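Long-range contacts in probable adenylyl-sulfate kinase (Aeropyrum pernix, PDB 2YVU), which probably phosphorylates adenosine 5'-phosphosulfate with ATP to give 3'-phosphoadenylyl sulfate, the activated form of sulfate: residues K8-K12 with E40-V44; G13-T19 with I112-Y118; R79-R83 with I106-I112. All blocks are in the same frame, centred on the assembly; numbering follows the deposited sequence.

Contact 1: residues K8-K12 with E40-V44; sequences KCIEK and EGYRV
Lys8 lies over one face of the Tyr42 ring and crosses it obliquely. Its CD sits 3.7 Å from the Tyr42 ring centroid, a CH-pi contact, and its NZ, also 3.7 Å from that centroid, makes a cation-pi contact 25° off the ring normal. The lysine chain leaves the backbone extended, with CG anti to N (chi1 -179°), and then bends at chi3 (-60°), which folds the ammonium back over the ring. Bent this way, NZ also reaches Glu40 O at 3.5 Å, a weak hydrogen bond. Ile10 meets the same ring at its edge, CG2 lying near the plane 4.2 Å from Tyr42 CE1. Gly41, with positive phi, closes the C-terminal end of helix 26-39 of this P-loop kinase fold in a Schellman motif, and the chain then turns into strand 44-48. Gly41 O receives a weak bond from Lys8 N and lies 3.0 Å from Lys8 CB. The carboxylate of Glu40 is held by Tyr178 and Lys182. The guanidinium of Arg43 reaches across the dimer interface to the carbonyls of Ile10 and Glu11 of the second subunit, and Cys9 forms a disulfide with Cys9 of that subunit.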
ATOM      1  N   LYS A   8      10.172   7.861  17.727  1.00 61.84           N
ATOM      2  CA  LYS A   8      10.830   6.558  18.063  1.00 65.42           C
ATOM      3  C   LYS A   8      11.297   5.831  16.807  1.00 65.06           C
ATOM      4  O   LYS A   8      10.825   6.114  15.702  1.00 63.74           O
ATOM      5  CB  LYS A   8       9.868   5.665  18.845  1.00 65.62           C
ATOM      6  CG  LYS A   8      10.458   4.325  19.243  1.00 65.21           C
ATOM      7  CD  LYS A   8       9.541   3.580  20.200  1.00 66.78           C
ATOM      8  CE  LYS A   8       9.304   4.371  21.477  1.00 65.75           C
ATOM      9  NZ  LYS A   8       8.549   3.594  22.502  1.00 65.86           N
ATOM     10  N   CYS A   9      12.219   4.887  16.979  1.00 64.26           N
ATOM     11  CA  CYS A   9      12.766   4.159  15.844  1.00 66.21           C
ATOM     12  C   CYS A   9      13.054   2.687  16.105  1.00 65.10           C
ATOM     13  O   CYS A   9      13.952   2.360  16.885  1.00 69.19           O
ATOM     14  CB  CYS A   9      14.064   4.830  15.381  1.00 69.91           C
ATOM     15  SG  CYS A   9      14.149   4.922  13.576  1.00 77.46           S
ATOM     16  N   ILE A  10      12.303   1.801  15.448  1.00 57.05           N
ATOM     17  CA  ILE A  10      12.518   0.362  15.594  1.00 48.88           C
ATOM     18  C   ILE A  10      12.851  -0.221  14.217  1.00 46.57           C
ATOM     19  O   ILE A  10      12.336   0.239  13.201  1.00 48.24           O
ATOM     20  CB  ILE A  10      11.274  -0.348  16.200  1.00 43.76           C
ATOM     21  CG1 ILE A  10      10.041  -0.124  15.323  1.00 44.57           C
ATOM     22  CG2 ILE A  10      10.980   0.216  17.589  1.00 45.59           C
ATOM     23  CD1 ILE A  10       8.783  -0.832  15.843  1.00 40.46           C
ATOM     24  N   GLU A  11      13.715  -1.227  14.175  1.00 47.22           N
ATOM     25  CA  GLU A  11      14.104  -1.822  12.898  1.00 46.73           C
ATOM     26  C   GLU A  11      12.933  -2.436  12.136  1.00 44.29           C
ATOM     27  O   GLU A  11      12.722  -2.120  10.967  1.00 46.09           O
ATOM     28  CB  GLU A  11      15.196  -2.879  13.110  1.00 51.97           C
ATOM     29  CG  GLU A  11      15.818  -3.406  11.821  1.00 59.34           C
ATOM     30  CD  GLU A  11      17.089  -4.208  12.071  1.00 70.65           C
ATOM     31  OE1 GLU A  11      16.999  -5.323  12.632  1.00 75.07           O
ATOM     32  OE2 GLU A  11      18.182  -3.717  11.713  1.00 71.38           O
ATOM     33  N   LYS A  12      12.171  -3.310  12.785  1.00 41.16           N
ATOM     34  CA  LYS A  12      11.037  -3.938  12.111  1.00 36.57           C
ATOM     35  C   LYS A  12       9.753  -3.826  12.915  1.00 35.41           C
ATOM     36  O   LYS A  12       9.758  -3.953  14.144  1.00 32.53           O
ATOM     37  CB  LYS A  12      11.338  -5.409  11.820  1.00 40.92           C
ATOM     38  CG  LYS A  12      12.570  -5.641  10.949  1.00 45.08           C
ATOM     39  CD  LYS A  12      12.406  -5.083   9.538  1.00 50.62           C
ATOM     40  CE  LYS A  12      13.727  -5.159   8.754  1.00 51.32           C
ATOM     41  NZ  LYS A  12      13.669  -4.499   7.406  1.00 39.54           N
ATOM     42  N   GLU A  40       2.787   6.854  22.538  1.00 41.12           N
ATOM     43  CA  GLU A  40       4.048   6.381  23.109  1.00 38.71           C
ATOM     44  C   GLU A  40       5.189   6.624  22.131  1.00 37.62           C
ATOM     45  O   GLU A  40       6.338   6.305  22.417  1.00 37.68           O
ATOM     46  CB  GLU A  40       3.979   4.890  23.450  1.00 44.27           C
ATOM     47  CG  GLU A  40       3.059   4.576  24.610  1.00 46.71           C
ATOM     48  CD  GLU A  40       3.142   3.125  25.056  1.00 50.16           C
ATOM     49  OE1 GLU A  40       4.116   2.434  24.699  1.00 48.99           O
ATOM     50  OE2 GLU A  40       2.233   2.681  25.784  1.00 56.92           O
ATOM     51  N   GLY A  41       4.855   7.163  20.963  1.00 35.89           N
ATOM     52  CA  GLY A  41       5.871   7.474  19.967  1.00 37.44           C
ATOM     53  C   GLY A  41       6.189   6.465  18.879  1.00 36.27           C
ATOM     54  O   GLY A  41       7.165   6.631  18.162  1.00 34.98           O
ATOM     55  N   TYR A  42       5.396   5.413  18.744  1.00 36.33           N
ATOM     56  CA  TYR A  42       5.675   4.424  17.703  1.00 31.99           C
ATOM     57  C   TYR A  42       5.041   4.884  16.399  1.00 30.88           C
ATOM     58  O   TYR A  42       4.063   5.627  16.410  1.00 32.01           O
ATOM     59  CB  TYR A  42       5.076   3.065  18.064  1.00 30.62           C
ATOM     60  CG  TYR A  42       5.773   2.324  19.186  1.00 31.52           C
ATOM     61  CD1 TYR A  42       6.962   1.643  18.956  1.00 34.44           C
ATOM     62  CD2 TYR A  42       5.210   2.257  20.456  1.00 31.59           C
ATOM     63  CE1 TYR A  42       7.572   0.901  19.967  1.00 41.50           C
ATOM     64  CE2 TYR A  42       5.815   1.519  21.481  1.00 39.50           C
ATOM     65  CZ  TYR A  42       6.996   0.840  21.223  1.00 42.66           C
ATOM     66  OH  TYR A  42       7.593   0.059  22.196  1.00 47.05           O
ATOM     67  N   ARG A  43       5.601   4.437  15.279  1.00 25.70           N
ATOM     68  CA  ARG A  43       5.048   4.742  13.964  1.00 26.46           C
ATOM     69  C   ARG A  43       3.955   3.702  13.831  1.00 27.28           C
ATOM     70  O   ARG A  43       4.233   2.506  13.953  1.00 27.47           O
ATOM     71  CB  ARG A  43       6.072   4.478  12.866  1.00 30.56           C
ATOM     72  CG  ARG A  43       7.440   5.073  13.113  1.00 38.54           C
ATOM     73  CD  ARG A  43       7.560   6.401  12.433  1.00 46.22           C
ATOM     74  NE  ARG A  43       8.918   6.610  11.939  1.00 51.55           N
ATOM     75  CZ  ARG A  43       9.290   7.662  11.219  1.00 50.63           C
ATOM     76  NH1 ARG A  43       8.395   8.596  10.914  1.00 48.95           N
ATOM     77  NH2 ARG A  43      10.549   7.779  10.806  1.00 46.56           N
ATOM     78  N   VAL A  44       2.727   4.143  13.572  1.00 27.87           N
ATOM     79  CA  VAL A  44       1.590   3.235  13.441  1.00 26.67           C
ATOM     80  C   VAL A  44       0.688   3.603  12.262  1.00 29.29           C
ATOM     81  O   VAL A  44       0.531   4.786  11.932  1.00 26.54           O
ATOM     82  CB  VAL A  44       0.689   3.288  14.695  1.00 28.40           C
ATOM     83  CG1 VAL A  44      -0.375   2.193  14.615  1.00 25.62           C
ATOM     84  CG2 VAL A  44       1.527   3.135  15.970  1.00 24.23           C
TER

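Contact 2: residues G13-T19 with I112-Y118; sequences GIVVWLT and IPFLEIY
Strands 14-19 and 114-118 are parallel neighbours in the middle of the five-stranded sheet, where Val15 to Thr19 pair in order with Phe114 to Tyr118. Five backbone hydrogen bonds form the ladder, running from Val15 N to Pro113 O (3.1 Å) to Thr19 N to Ile117 O (2.9 Å). The short axes are inclined at 22°, 4.8 Å apart at their closest.

On the face of Val15, Trp17 and Thr19, Phe114 leans across toward strand 14-19. Its CG stands anti to the backbone N (chi1 -178°), and the ring reaches past Val15 to the base of the tryptophan: Phe114 CZ is 3.3 Å from Trp17 CB, and Phe114 CD2 is 3.8 Å from Val15 CG1. The Phe114 ring and the five-membered ring of Trp17 are nearly parallel, with planes at 28°, but slid so far apart that they barely overlap. Helices 64-82 and 97-109 pack on this face. Strand order 2-3-1-4-5 is that of a P-loop kinase, and strand 14-19 leads straight into the Walker A loop, whose ATP-binding role is inferred from relatives. Trp17 NE1 bonds to Ser94 OG, the probable phosphoserine site, while Thr19 OG1 is taken by Tyr153 and the Glu116 carboxylate by Arg100 and Arg104.

The other face is aliphatic and meets helix 170-184. Here Leu18 and Ile117 lie side by side, pointing the same way, with Leu18 CD2 3.7 Å from Ile117 CB. Val16 CG1 touches Ile117 CG1 at 3.8 Å, and Ile14 CD1 meets Leu115 CD1. Where the strands begin, Ile14 CG2 rests on the Pro113 ring, the two side chains crossing at about a right angle. At the far end, Thr19 O faces the edge of the Tyr118 ring in its plane, 3.6 Å from Tyr118 CD1.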
ATOM      1  N   GLY A  13       8.647  -3.582  12.218  1.00 30.27           N
ATOM      2  CA  GLY A  13       7.379  -3.453  12.902  1.00 25.67           C
ATOM      3  C   GLY A  13       6.685  -4.798  12.937  1.00 32.04           C
ATOM      4  O   GLY A  13       7.338  -5.837  12.837  1.00 26.26           O
ATOM      5  N   ILE A  14       5.362  -4.784  13.067  1.00 27.91           N
ATOM      6  CA  ILE A  14       4.578  -6.022  13.112  1.00 29.73           C
ATOM      7  C   ILE A  14       3.249  -5.753  12.430  1.00 26.86           C
ATOM      8  O   ILE A  14       2.918  -4.607  12.160  1.00 25.85           O
ATOM      9  CB  ILE A  14       4.253  -6.461  14.571  1.00 31.02           C
ATOM     10  CG1 ILE A  14       3.447  -5.364  15.272  1.00 30.24           C
ATOM     11  CG2 ILE A  14       5.544  -6.760  15.347  1.00 32.68           C
ATOM     12  CD1 ILE A  14       3.001  -5.740  16.684  1.00 37.00           C
ATOM     13  N   VAL A  15       2.495  -6.811  12.153  1.00 28.09           N
ATOM     14  CA  VAL A  15       1.178  -6.677  11.532  1.00 25.09           C
ATOM     15  C   VAL A  15       0.170  -7.293  12.492  1.00 29.31           C
ATOM     16  O   VAL A  15       0.244  -8.485  12.814  1.00 27.50           O
ATOM     17  CB  VAL A  15       1.080  -7.429  10.153  1.00 21.01           C
ATOM     18  CG1 VAL A  15      -0.361  -7.262   9.552  1.00 21.19           C
ATOM     19  CG2 VAL A  15       2.092  -6.881   9.192  1.00 22.64           C
ATOM     20  N   VAL A  16      -0.737  -6.466  12.993  1.00 25.42           N
ATOM     21  CA  VAL A  16      -1.771  -6.941  13.885  1.00 27.36           C
ATOM     22  C   VAL A  16      -3.000  -7.029  12.988  1.00 28.66           C
ATOM     23  O   VAL A  16      -3.475  -6.009  12.469  1.00 30.38           O
ATOM     24  CB  VAL A  16      -2.031  -5.944  15.037  1.00 19.81           C
ATOM     25  CG1 VAL A  16      -3.134  -6.481  15.926  1.00 22.85           C
ATOM     26  CG2 VAL A  16      -0.762  -5.691  15.800  1.00 27.27           C
ATOM     27  N   TRP A  17      -3.496  -8.247  12.795  1.00 26.56           N
ATOM     28  CA  TRP A  17      -4.640  -8.502  11.927  1.00 22.80           C
ATOM     29  C   TRP A  17      -5.926  -8.811  12.684  1.00 31.37           C
ATOM     30  O   TRP A  17      -6.109  -9.935  13.191  1.00 26.20           O
ATOM     31  CB  TRP A  17      -4.306  -9.653  10.980  1.00 22.16           C
ATOM     32  CG  TRP A  17      -5.288  -9.820   9.860  1.00 19.62           C
ATOM     33  CD1 TRP A  17      -6.461 -10.536   9.888  1.00 27.06           C
ATOM     34  CD2 TRP A  17      -5.245  -9.170   8.588  1.00 21.73           C
ATOM     35  NE1 TRP A  17      -7.153 -10.361   8.706  1.00 24.33           N
ATOM     36  CE2 TRP A  17      -6.434  -9.520   7.896  1.00 24.61           C
ATOM     37  CE3 TRP A  17      -4.319  -8.318   7.960  1.00 22.00           C
ATOM     38  CZ2 TRP A  17      -6.725  -9.037   6.623  1.00 23.63           C
ATOM     39  CZ3 TRP A  17      -4.610  -7.844   6.697  1.00 23.68           C
ATOM     40  CH2 TRP A  17      -5.807  -8.203   6.039  1.00 22.66           C
ATOM     41  N   LEU A  18      -6.837  -7.836  12.772  1.00 21.67           N
ATOM     42  CA  LEU A  18      -8.065  -8.114  13.504  1.00 25.53           C
ATOM     43  C   LEU A  18      -9.073  -8.797  12.587  1.00 31.72           C
ATOM     44  O   LEU A  18      -9.399  -8.286  11.516  1.00 28.33           O
ATOM     45  CB  LEU A  18      -8.654  -6.823  14.062  1.00 25.22           C
ATOM     46  CG  LEU A  18      -7.700  -5.932  14.875  1.00 38.30           C
ATOM     47  CD1 LEU A  18      -8.297  -4.541  15.003  1.00 39.63           C
ATOM     48  CD2 LEU A  18      -7.446  -6.525  16.238  1.00 25.07           C
ATOM     49  N   THR A  19      -9.572  -9.956  12.997  1.00 29.92           N
ATOM     50  CA  THR A  19     -10.554 -10.643  12.179  1.00 29.61           C
ATOM     51  C   THR A  19     -11.798 -10.907  13.029  1.00 32.62           C
ATOM     52  O   THR A  19     -11.709 -11.264  14.214  1.00 28.30           O
ATOM     53  CB  THR A  19      -9.988 -11.978  11.598  1.00 30.06           C
ATOM     54  OG1 THR A  19     -11.014 -12.668  10.879  1.00 30.14           O
ATOM     55  CG2 THR A  19      -9.478 -12.878  12.710  1.00 26.42           C
ATOM     56  N   ILE A 112       8.271 -10.918   9.200  1.00 37.40           N
ATOM     57  CA  ILE A 112       7.498 -10.030  10.063  1.00 34.50           C
ATOM     58  C   ILE A 112       6.463 -10.775  10.895  1.00 31.36           C
ATOM     59  O   ILE A 112       5.708 -11.590  10.373  1.00 28.73           O
ATOM     60  CB  ILE A 112       6.768  -8.962   9.215  1.00 31.45           C
ATOM     61  CG1 ILE A 112       7.801  -8.154   8.440  1.00 32.56           C
ATOM     62  CG2 ILE A 112       5.926  -8.048  10.105  1.00 26.63           C
ATOM     63  CD1 ILE A 112       7.193  -7.204   7.438  1.00 41.14           C
ATOM     64  N   PRO A 113       6.425 -10.510  12.211  1.00 28.75           N
ATOM     65  CA  PRO A 113       5.466 -11.156  13.105  1.00 35.45           C
ATOM     66  C   PRO A 113       4.046 -10.818  12.644  1.00 36.53           C
ATOM     67  O   PRO A 113       3.759  -9.663  12.332  1.00 27.00           O
ATOM     68  CB  PRO A 113       5.780 -10.532  14.457  1.00 28.62           C
ATOM     69  CG  PRO A 113       7.244 -10.272  14.353  1.00 30.84           C
ATOM     70  CD  PRO A 113       7.381  -9.697  12.974  1.00 33.17           C
ATOM     71  N   PHE A 114       3.173 -11.821  12.591  1.00 30.39           N
ATOM     72  CA  PHE A 114       1.796 -11.599  12.165  1.00 27.90           C
ATOM     73  C   PHE A 114       0.879 -12.087  13.277  1.00 31.38           C
ATOM     74  O   PHE A 114       0.760 -13.290  13.511  1.00 34.39           O
ATOM     75  CB  PHE A 114       1.523 -12.351  10.855  1.00 25.79           C
ATOM     76  CG  PHE A 114       0.131 -12.137  10.298  1.00 28.42           C
ATOM     77  CD1 PHE A 114      -0.912 -13.010  10.618  1.00 24.17           C
ATOM     78  CD2 PHE A 114      -0.128 -11.081   9.427  1.00 25.44           C
ATOM     79  CE1 PHE A 114      -2.186 -12.838  10.071  1.00 26.54           C
ATOM     80  CE2 PHE A 114      -1.403 -10.892   8.871  1.00 28.09           C
ATOM     81  CZ  PHE A 114      -2.434 -11.771   9.190  1.00 23.16           C
ATOM     82  N   LEU A 115       0.235 -11.148  13.962  1.00 23.06           N
ATOM     83  CA  LEU A 115      -0.652 -11.496  15.068  1.00 27.79           C
ATOM     84  C   LEU A 115      -2.118 -11.514  14.660  1.00 27.88           C
ATOM     85  O   LEU A 115      -2.734 -10.465  14.463  1.00 30.59           O
ATOM     86  CB  LEU A 115      -0.469 -10.508  16.230  1.00 21.17           C
ATOM     87  CG  LEU A 115       0.971 -10.345  16.712  1.00 38.31           C
ATOM     88  CD1 LEU A 115       1.076  -9.246  17.762  1.00 36.47           C
ATOM     89  CD2 LEU A 115       1.438 -11.667  17.255  1.00 33.56           C
ATOM     90  N   GLU A 116      -2.678 -12.708  14.541  1.00 28.17           N
ATOM     91  CA  GLU A 116      -4.074 -12.861  14.168  1.00 28.36           C
ATOM     92  C   GLU A 116      -4.918 -12.769  15.439  1.00 29.34           C
ATOM     93  O   GLU A 116      -4.876 -13.645  16.310  1.00 28.12           O
ATOM     94  CB  GLU A 116      -4.272 -14.196  13.464  1.00 25.79           C
ATOM     95  CG  GLU A 116      -5.679 -14.462  12.976  1.00 29.54           C
ATOM     96  CD  GLU A 116      -5.712 -15.607  11.970  1.00 33.26           C
ATOM     97  OE1 GLU A 116      -4.770 -16.416  11.962  1.00 34.88           O
ATOM     98  OE2 GLU A 116      -6.673 -15.702  11.189  1.00 28.24           O
ATOM     99  N   ILE A 117      -5.666 -11.682  15.538  1.00 22.79           N
ATOM    100  CA  ILE A 117      -6.500 -11.395  16.698  1.00 24.81           C
ATOM    101  C   ILE A 117      -7.971 -11.643  16.403  1.00 27.37           C
ATOM    102  O   ILE A 117      -8.584 -10.956  15.568  1.00 24.86           O
ATOM    103  CB  ILE A 117      -6.343  -9.915  17.108  1.00 27.14           C
ATOM    104  CG1 ILE A 117      -4.851  -9.571  17.187  1.00 25.33           C
ATOM    105  CG2 ILE A 117      -7.168  -9.620  18.384  1.00 19.70           C
ATOM    106  CD1 ILE A 117      -4.036 -10.400  18.214  1.00 22.00           C
ATOM    107  N   TYR A 118      -8.551 -12.606  17.104  1.00 28.21           N
ATOM    108  CA  TYR A 118      -9.958 -12.908  16.896  1.00 27.68           C
ATOM    109  C   TYR A 118     -10.855 -12.068  17.801  1.00 28.09           C
ATOM    110  O   TYR A 118     -10.866 -12.238  19.025  1.00 28.04           O
ATOM    111  CB  TYR A 118     -10.211 -14.411  17.112  1.00 25.60           C
ATOM    112  CG  TYR A 118     -11.663 -14.850  16.959  1.00 29.64           C
ATOM    113  CD1 TYR A 118     -12.518 -14.229  16.048  1.00 35.86           C
ATOM    114  CD2 TYR A 118     -12.159 -15.926  17.684  1.00 32.71           C
ATOM    115  CE1 TYR A 118     -13.845 -14.675  15.862  1.00 33.00           C
ATOM    116  CE2 TYR A 118     -13.477 -16.381  17.504  1.00 31.69           C
ATOM    117  CZ  TYR A 118     -14.311 -15.749  16.593  1.00 33.87           C
ATOM    118  OH  TYR A 118     -15.617 -16.188  16.436  1.00 37.59           O
TER

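Contact 3: residues R79-R83 with I106-I112; sequences RLLAR and IVEEEGI
Glu110 OE2 is gripped by two arginines of segment 79-83, taking Arg79 NE at 2.8 Å and Arg83 NH1 at 2.9 Å. The donors approach differently: Glu110 OE2 offers Arg79 NE its anti lone pair, whereas Arg83 NH1 comes from above the carboxylate plane, 42° out of it. Each guanidinium is turned 61° from the carboxylate plane, so neither pair is a flat, two-pronged bridge. A bend at Glu110 chi2 (75°) turns its carboxylate toward both arginines.

Arg79 is extended from CG to NE and reaches the last turn of helix 97-109. Its NH2 bonds to Glu109 OE1 at 3.2 Å; this oxygen lies in the guanidinium plane but is met from above its own carboxylate. Arg79 NH1 adds a weak bond to Ile106 O, a carbonyl of that last turn. Replacing Arg79 with an alanine would probably leave Glu109 without its mate here and Glu110 with Arg83 alone, opening a gap beside Ile106 CG2.

Away from the charged groups, Ile112 CD1 points into the end of helix 64-82, a tight 3.5 Å from Ala82 CB and 3.4 Å from Arg79 O. Gly111, with positive phi in a Schellman motif, ends helix 97-109, and the chain turns there to bring Ile112 against helix 64-82. The contact thus joins the C-terminal ends of two helices on one face of the sheet. With two arginines on one oxygen, Glu110 is likely to stay ionised, and Arg83, which also bridges to Glu45 of the second subunit through NE, links the helix pair to the dimer interface.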
ATOM      1  N   ARG A  79       3.188  -5.457   4.639  1.00 22.51           N
ATOM      2  CA  ARG A  79       4.541  -5.986   4.687  1.00 24.09           C
ATOM      3  C   ARG A  79       5.573  -4.870   4.428  1.00 27.71           C
ATOM      4  O   ARG A  79       6.585  -4.754   5.133  1.00 24.04           O
ATOM      5  CB  ARG A  79       4.655  -7.126   3.667  1.00 24.16           C
ATOM      6  CG  ARG A  79       6.067  -7.576   3.324  1.00 30.57           C
ATOM      7  CD  ARG A  79       6.016  -8.844   2.457  1.00 29.07           C
ATOM      8  NE  ARG A  79       7.316  -9.231   1.905  1.00 31.03           N
ATOM      9  CZ  ARG A  79       7.539 -10.364   1.235  1.00 34.15           C
ATOM     10  NH1 ARG A  79       6.559 -11.237   1.033  1.00 29.23           N
ATOM     11  NH2 ARG A  79       8.743 -10.623   0.749  1.00 34.36           N
ATOM     12  N   LEU A  80       5.306  -4.036   3.423  1.00 27.64           N
ATOM     13  CA  LEU A  80       6.202  -2.938   3.109  1.00 24.04           C
ATOM     14  C   LEU A  80       6.306  -1.968   4.282  1.00 23.05           C
ATOM     15  O   LEU A  80       7.389  -1.525   4.632  1.00 22.58           O
ATOM     16  CB  LEU A  80       5.706  -2.180   1.882  1.00 28.26           C
ATOM     17  CG  LEU A  80       6.375  -2.444   0.531  1.00 38.36           C
ATOM     18  CD1 LEU A  80       6.692  -3.896   0.356  1.00 33.63           C
ATOM     19  CD2 LEU A  80       5.429  -1.947  -0.572  1.00 35.92           C
ATOM     20  N   LEU A  81       5.184  -1.617   4.882  1.00 22.20           N
ATOM     21  CA  LEU A  81       5.242  -0.676   5.997  1.00 23.92           C
ATOM     22  C   LEU A  81       5.992  -1.301   7.175  1.00 27.36           C
ATOM     23  O   LEU A  81       6.875  -0.679   7.785  1.00 27.16           O
ATOM     24  CB  LEU A  81       3.824  -0.275   6.431  1.00 20.42           C
ATOM     25  CG  LEU A  81       3.048   0.702   5.519  1.00 27.32           C
ATOM     26  CD1 LEU A  81       1.553   0.685   5.865  1.00 22.09           C
ATOM     27  CD2 LEU A  81       3.603   2.112   5.678  1.00 25.83           C
ATOM     28  N   ALA A  82       5.652  -2.545   7.479  1.00 22.07           N
ATOM     29  CA  ALA A  82       6.257  -3.218   8.616  1.00 27.42           C
ATOM     30  C   ALA A  82       7.758  -3.437   8.478  1.00 21.87           C
ATOM     31  O   ALA A  82       8.488  -3.328   9.465  1.00 27.42           O
ATOM     32  CB  ALA A  82       5.534  -4.546   8.883  1.00 24.58           C
ATOM     33  N   ARG A  83       8.232  -3.751   7.277  1.00 29.88           N
ATOM     34  CA  ARG A  83       9.666  -3.939   7.118  1.00 32.57           C
ATOM     35  C   ARG A  83      10.378  -2.601   7.250  1.00 37.13           C
ATOM     36  O   ARG A  83      11.610  -2.556   7.287  1.00 35.84           O
ATOM     37  CB  ARG A  83      10.017  -4.618   5.777  1.00 31.66           C
ATOM     38  CG  ARG A  83       9.902  -3.784   4.507  1.00 30.77           C
ATOM     39  CD  ARG A  83      10.023  -4.744   3.334  1.00 26.66           C
ATOM     40  NE  ARG A  83      10.141  -4.111   2.019  1.00 29.59           N
ATOM     41  CZ  ARG A  83      10.038  -4.794   0.881  1.00 32.25           C
ATOM     42  NH1 ARG A  83       9.810  -6.106   0.931  1.00 31.81           N
ATOM     43  NH2 ARG A  83      10.185  -4.193  -0.294  1.00 26.10           N
ATOM     44  N   ILE A 106       2.294 -13.985   3.316  1.00 33.90           N
ATOM     45  CA  ILE A 106       2.967 -12.856   2.714  1.00 29.15           C
ATOM     46  C   ILE A 106       3.729 -12.076   3.762  1.00 28.62           C
ATOM     47  O   ILE A 106       4.893 -11.728   3.553  1.00 28.04           O
ATOM     48  CB  ILE A 106       1.958 -11.962   1.988  1.00 26.21           C
ATOM     49  CG1 ILE A 106       1.483 -12.698   0.726  1.00 25.54           C
ATOM     50  CG2 ILE A 106       2.576 -10.595   1.693  1.00 25.32           C
ATOM     51  CD1 ILE A 106       0.258 -12.100   0.041  1.00 19.92           C
ATOM     52  N   VAL A 107       3.103 -11.835   4.907  1.00 23.94           N
ATOM     53  CA  VAL A 107       3.776 -11.073   5.979  1.00 22.98           C
ATOM     54  C   VAL A 107       4.956 -11.849   6.612  1.00 31.92           C
ATOM     55  O   VAL A 107       6.065 -11.301   6.789  1.00 26.90           O
ATOM     56  CB  VAL A 107       2.752 -10.666   7.086  1.00 23.18           C
ATOM     57  CG1 VAL A 107       3.450  -9.974   8.250  1.00 19.21           C
ATOM     58  CG2 VAL A 107       1.674  -9.707   6.467  1.00 22.16           C
ATOM     59  N   GLU A 108       4.727 -13.125   6.918  1.00 30.14           N
ATOM     60  CA  GLU A 108       5.741 -13.959   7.562  1.00 30.99           C
ATOM     61  C   GLU A 108       6.958 -14.201   6.689  1.00 34.15           C
ATOM     62  O   GLU A 108       8.060 -14.356   7.197  1.00 38.03           O
ATOM     63  CB  GLU A 108       5.131 -15.294   8.008  1.00 26.63           C
ATOM     64  CG  GLU A 108       4.027 -15.096   9.026  1.00 30.69           C
ATOM     65  CD  GLU A 108       3.623 -16.361   9.741  1.00 32.72           C
ATOM     66  OE1 GLU A 108       3.664 -17.449   9.126  1.00 34.10           O
ATOM     67  OE2 GLU A 108       3.236 -16.262  10.923  1.00 34.98           O
ATOM     68  N   GLU A 109       6.746 -14.227   5.382  1.00 31.87           N
ATOM     69  CA  GLU A 109       7.824 -14.418   4.430  1.00 39.95           C
ATOM     70  C   GLU A 109       8.904 -13.358   4.680  1.00 43.89           C
ATOM     71  O   GLU A 109      10.086 -13.660   4.732  1.00 45.79           O
ATOM     72  CB  GLU A 109       7.264 -14.299   3.009  1.00 36.53           C
ATOM     73  CG  GLU A 109       8.310 -14.124   1.929  1.00 53.85           C
ATOM     74  CD  GLU A 109       7.705 -14.024   0.534  1.00 61.44           C
ATOM     75  OE1 GLU A 109       8.413 -13.560  -0.386  1.00 70.72           O
ATOM     76  OE2 GLU A 109       6.530 -14.412   0.355  1.00 66.53           O
ATOM     77  N   GLU A 110       8.486 -12.112   4.848  1.00 44.22           N
ATOM     78  CA  GLU A 110       9.420 -11.022   5.103  1.00 40.73           C
ATOM     79  C   GLU A 110      10.055 -11.192   6.480  1.00 41.93           C
ATOM     80  O   GLU A 110      10.938 -10.425   6.856  1.00 43.71           O
ATOM     81  CB  GLU A 110       8.665  -9.688   5.075  1.00 39.36           C
ATOM     82  CG  GLU A 110       9.525  -8.442   5.223  1.00 35.02           C
ATOM     83  CD  GLU A 110      10.302  -8.127   3.957  1.00 34.06           C
ATOM     84  OE1 GLU A 110      11.478  -7.718   4.069  1.00 35.39           O
ATOM     85  OE2 GLU A 110       9.730  -8.275   2.850  1.00 35.87           O
ATOM     86  N   GLY A 111       9.587 -12.173   7.247  1.00 41.05           N
ATOM     87  CA  GLY A 111      10.119 -12.364   8.592  1.00 41.77           C
ATOM     88  C   GLY A 111       9.412 -11.466   9.602  1.00 41.80           C
ATOM     89  O   GLY A 111       9.865 -11.277  10.729  1.00 35.80           O
ATOM     90  N   ILE A 112       8.271 -10.918   9.200  1.00 37.40           N
ATOM     91  CA  ILE A 112       7.498 -10.030  10.063  1.00 34.50           C
ATOM     92  C   ILE A 112       6.463 -10.775  10.895  1.00 31.36           C
ATOM     93  O   ILE A 112       5.708 -11.590  10.373  1.00 28.73           O
ATOM     94  CB  ILE A 112       6.768  -8.962   9.215  1.00 31.45           C
ATOM     95  CG1 ILE A 112       7.801  -8.154   8.440  1.00 32.56           C
ATOM     96  CG2 ILE A 112       5.926  -8.048  10.105  1.00 26.63           C
ATOM     97  CD1 ILE A 112       7.193  -7.204   7.438  1.00 41.14           C
TER

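In the fold
From the N terminus, the loop before strand 14-19 meets the turn after helix 26-39 in contact 1, closing a loop that holds strand 14-19 and that helix. The chain runs directly from 8-12 into 13-19, the first half of contact 2, whose partner 112-118 comes after 40-44; contacts 1 and 2 therefore cross. Contact 3 begins after contact 1 has closed and lies within the long loop that contact 2 spans, sharing Ile112 with it. Contacts 2 and 3 tie the central strands and the ends of helices 64-82 and 97-109 together, while contact 1 fastens the N-terminal segment to the turn between helix 26-39 and edge strand 44-48. Contacts 1 and 3 both touch the second subunit.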